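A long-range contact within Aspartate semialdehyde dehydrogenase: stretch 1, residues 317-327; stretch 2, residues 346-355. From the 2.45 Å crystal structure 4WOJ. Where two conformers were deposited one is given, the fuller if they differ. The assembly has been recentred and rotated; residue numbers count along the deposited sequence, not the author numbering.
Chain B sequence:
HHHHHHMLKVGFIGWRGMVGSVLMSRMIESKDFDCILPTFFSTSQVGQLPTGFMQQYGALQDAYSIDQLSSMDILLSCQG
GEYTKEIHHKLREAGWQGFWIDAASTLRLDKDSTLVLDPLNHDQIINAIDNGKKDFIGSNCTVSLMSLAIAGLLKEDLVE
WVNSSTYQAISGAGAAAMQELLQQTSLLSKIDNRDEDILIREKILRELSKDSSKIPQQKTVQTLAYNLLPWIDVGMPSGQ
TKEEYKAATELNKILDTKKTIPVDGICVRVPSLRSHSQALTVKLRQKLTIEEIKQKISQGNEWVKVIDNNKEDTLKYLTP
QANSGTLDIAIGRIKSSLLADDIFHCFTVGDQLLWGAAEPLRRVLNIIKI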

# COMPACT_ATOMS: atom_id res chain seq x y z
N TYR B 317 -9.18 -7.19 -12.14
CA TYR B 317 -9.93 -5.90 -12.16
C TYR B 317 -9.72 -4.94 -10.99
O TYR B 317 -9.96 -3.77 -11.17
CB TYR B 317 -11.43 -6.15 -12.35
CG TYR B 317 -11.70 -7.01 -13.55
CD1 TYR B 317 -11.56 -6.50 -14.86
CD2 TYR B 317 -12.06 -8.36 -13.40
CE1 TYR B 317 -11.79 -7.29 -15.98
CE2 TYR B 317 -12.29 -9.16 -14.50
CZ TYR B 317 -12.15 -8.63 -15.80
OH TYR B 317 -12.38 -9.45 -16.89
N LEU B 318 -9.31 -5.40 -9.80
CA LEU B 318 -9.20 -4.47 -8.63
C LEU B 318 -7.79 -3.89 -8.49
O LEU B 318 -7.17 -4.05 -7.47
CB LEU B 318 -9.61 -5.16 -7.34
CG LEU B 318 -9.97 -4.28 -6.16
CD1 LEU B 318 -11.12 -3.34 -6.48
CD2 LEU B 318 -10.38 -5.18 -5.01
N THR B 319 -7.27 -3.30 -9.57
CA THR B 319 -5.90 -2.90 -9.63
C THR B 319 -5.71 -1.66 -10.47
O THR B 319 -6.56 -1.33 -11.29
CB THR B 319 -5.00 -4.00 -10.24
OG1 THR B 319 -5.14 -4.01 -11.67
CG2 THR B 319 -5.33 -5.35 -9.66
N PRO B 320 -4.60 -0.94 -10.23
CA PRO B 320 -4.26 0.26 -10.97
C PRO B 320 -4.12 -0.01 -12.47
O PRO B 320 -4.54 0.81 -13.30
CB PRO B 320 -2.89 0.63 -10.38
CG PRO B 320 -2.91 0.12 -8.99
CD PRO B 320 -3.85 -1.04 -8.97
N GLN B 321 -3.49 -1.14 -12.78
CA GLN B 321 -3.38 -1.60 -14.13
C GLN B 321 -4.74 -1.61 -14.76
O GLN B 321 -4.94 -1.10 -15.85
CB GLN B 321 -2.84 -3.04 -14.17
CG GLN B 321 -2.43 -3.48 -15.57
CD GLN B 321 -2.29 -4.99 -15.69
OE1 GLN B 321 -3.19 -5.75 -15.30
NE2 GLN B 321 -1.16 -5.43 -16.24
N ALA B 322 -5.68 -2.23 -14.09
CA ALA B 322 -6.98 -2.41 -14.69
C ALA B 322 -7.75 -1.11 -14.84
O ALA B 322 -8.46 -0.92 -15.80
CB ALA B 322 -7.80 -3.39 -13.86
N ASN B 323 -7.56 -0.22 -13.88
CA ASN B 323 -8.44 0.90 -13.67
C ASN B 323 -7.99 2.23 -14.26
O ASN B 323 -8.81 3.08 -14.59
CB ASN B 323 -8.57 1.11 -12.16
CG ASN B 323 -9.27 2.39 -11.84
OD1 ASN B 323 -8.69 3.48 -11.99
ND2 ASN B 323 -10.53 2.28 -11.40
N SER B 324 -6.68 2.40 -14.35
CA SER B 324 -6.11 3.62 -14.88
C SER B 324 -6.63 3.97 -16.30
O SER B 324 -6.86 3.12 -17.13
CB SER B 324 -4.59 3.52 -14.83
OG SER B 324 -4.17 3.36 -13.46
N GLY B 325 -6.91 5.25 -16.53
CA GLY B 325 -7.59 5.67 -17.73
C GLY B 325 -9.10 5.62 -17.72
O GLY B 325 -9.72 6.21 -18.58
N THR B 326 -9.73 4.96 -16.73
CA THR B 326 -11.18 4.76 -16.77
C THR B 326 -11.89 5.53 -15.72
O THR B 326 -11.30 5.93 -14.73
CB THR B 326 -11.58 3.30 -16.52
OG1 THR B 326 -11.51 3.00 -15.11
CG2 THR B 326 -10.74 2.34 -17.36
N LEU B 327 -13.20 5.66 -15.90
CA LEU B 327 -14.05 6.29 -14.89
C LEU B 327 -14.57 5.29 -13.86
O LEU B 327 -15.34 5.65 -12.96
CB LEU B 327 -15.19 7.03 -15.58
CG LEU B 327 -14.72 8.30 -16.32
CD1 LEU B 327 -15.75 8.75 -17.34
CD2 LEU B 327 -14.47 9.45 -15.35
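Stretch 2 (346-355) CFTVGDQLLW

Stretch 2 runs as a β-strand from Cys346 to Asp351, then turns toward a helix that includes Trp355. Stretch 1 leaves helical geometry at Leu318, forms a short helix from Pro320 to Asn323, and continues through a type II turn from Asn323 to Thr326. The two run in the same general direction: CA atoms pair in ascending order, Thr319 with Val349 (6.4 Å), Asn323 with Gly350 (6.2 Å), Ser324 with Asp351 (5.4 Å) and Leu327 with Trp355 (6.6 Å).

Along the strand, Phe347, Val349 and Asp351 point toward stretch 1, whereas Thr348 points away. The Phe347 ring receives Leu318 at its edge, Leu318 CG lying 4.0 Å from Phe347 CD2. Val349, compact and branched at CB, packs against the short helix and the residues leading into it: its CG2 is 3.7 Å from Leu318 O, and its CG1 is 4.3 Å from Pro320 CD and 3.8 Å from Asn323 CB. Proline suits the first helical turn, where its missing N-H costs no helical hydrogen bond; Thr319 caps this helix by accepting from Ala322 N at OG1 (3.1 Å).

Asp351 joins the two turns. Asp351 OD2 accepts a hydrogen bond from Gly325 N (3.0 Å, 161°), while Asp351 OD1 accepts the capping bond from Leu354 N (3.0 Å). A short carboxylate can thus serve both backbones. Gly325 has phi/psi of 86/-13°, at which a CB would jam against the preceding carbonyl oxygen, so the turn itself calls for glycine.

At the end of the turn the contact passes to the Leu354 side chain, whose CD1 lies 3.4 Å from Thr326 O; further on, Leu327 CD2 packs 4.0 Å from Leu354 CB. Leu327 CD2 also sits over one face of Trp355, 4.0 Å from the centroid of its five-membered ring, a CH-π contact that exploits the broad, flat indole.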

# COMPACT_ATOMS: atom_id res chain seq x y z
N CYS B 346 -13.19 -3.45 2.72
CA CYS B 346 -13.20 -3.51 1.29
C CYS B 346 -11.96 -2.80 0.83
O CYS B 346 -11.28 -2.23 1.65
CB CYS B 346 -14.43 -2.85 0.67
SG CYS B 346 -14.70 -1.14 1.11
N PHE B 347 -11.67 -2.93 -0.46
CA PHE B 347 -10.52 -2.31 -1.14
C PHE B 347 -11.03 -1.68 -2.41
O PHE B 347 -11.73 -2.31 -3.15
CB PHE B 347 -9.46 -3.37 -1.51
CG PHE B 347 -8.12 -2.81 -1.91
CD1 PHE B 347 -7.19 -2.45 -0.97
CD2 PHE B 347 -7.75 -2.72 -3.27
CE1 PHE B 347 -5.95 -1.96 -1.36
CE2 PHE B 347 -6.52 -2.24 -3.66
CZ PHE B 347 -5.61 -1.85 -2.70
N THR B 348 -10.64 -0.44 -2.68
CA THR B 348 -11.09 0.27 -3.86
C THR B 348 -9.97 0.90 -4.62
O THR B 348 -8.91 1.17 -4.08
CB THR B 348 -12.17 1.37 -3.53
OG1 THR B 348 -12.49 2.07 -4.74
CG2 THR B 348 -11.69 2.33 -2.49
N VAL B 349 -10.21 1.11 -5.90
CA VAL B 349 -9.24 1.70 -6.79
C VAL B 349 -9.97 2.62 -7.77
O VAL B 349 -11.01 2.25 -8.32
CB VAL B 349 -8.55 0.63 -7.65
CG1 VAL B 349 -7.47 1.26 -8.54
CG2 VAL B 349 -7.94 -0.45 -6.77
N GLY B 350 -9.42 3.82 -7.97
CA GLY B 350 -9.90 4.75 -9.00
C GLY B 350 -8.84 5.67 -9.50
O GLY B 350 -7.76 5.77 -8.92
N ASP B 351 -9.13 6.36 -10.60
CA ASP B 351 -8.14 7.11 -11.36
C ASP B 351 -7.96 8.51 -10.80
O ASP B 351 -8.91 9.28 -10.78
CB ASP B 351 -8.56 7.24 -12.81
CG ASP B 351 -7.49 7.88 -13.67
OD1 ASP B 351 -7.39 9.13 -13.71
OD2 ASP B 351 -6.70 7.11 -14.24
N GLN B 352 -6.75 8.84 -10.40
CA GLN B 352 -6.49 10.10 -9.74
C GLN B 352 -6.84 11.30 -10.58
O GLN B 352 -7.37 12.28 -10.06
CB GLN B 352 -5.02 10.19 -9.30
CG GLN B 352 -4.69 11.40 -8.47
CD GLN B 352 -4.07 12.51 -9.27
OE1 GLN B 352 -3.16 12.29 -10.05
NE2 GLN B 352 -4.56 13.74 -9.06
N LEU B 353 -6.49 11.23 -11.86
CA LEU B 353 -6.64 12.34 -12.78
C LEU B 353 -8.06 12.65 -13.18
O LEU B 353 -8.40 13.78 -13.44
CB LEU B 353 -5.78 12.08 -14.01
CG LEU B 353 -4.29 12.12 -13.66
CD1 LEU B 353 -3.42 11.68 -14.81
CD2 LEU B 353 -3.85 13.51 -13.25
N LEU B 354 -8.91 11.64 -13.21
CA LEU B 354 -10.28 11.81 -13.67
C LEU B 354 -11.22 12.07 -12.47
O LEU B 354 -11.46 13.20 -12.07
CB LEU B 354 -10.71 10.54 -14.40
CG LEU B 354 -10.07 10.22 -15.72
CD1 LEU B 354 -10.32 8.80 -16.17
CD2 LEU B 354 -10.55 11.17 -16.81
N TRP B 355 -11.74 11.03 -11.88
CA TRP B 355 -12.65 11.27 -10.72
C TRP B 355 -11.92 11.96 -9.57
O TRP B 355 -12.48 12.81 -8.86
CB TRP B 355 -13.33 9.97 -10.29
CG TRP B 355 -14.63 9.75 -10.98
CD1 TRP B 355 -15.02 8.65 -11.68
CD2 TRP B 355 -15.72 10.66 -11.05
NE1 TRP B 355 -16.28 8.82 -12.18
CE2 TRP B 355 -16.73 10.05 -11.79
CE3 TRP B 355 -15.93 11.94 -10.54
CZ2 TRP B 355 -17.94 10.66 -12.04
CZ3 TRP B 355 -17.12 12.54 -10.79
CH2 TRP B 355 -18.12 11.91 -11.53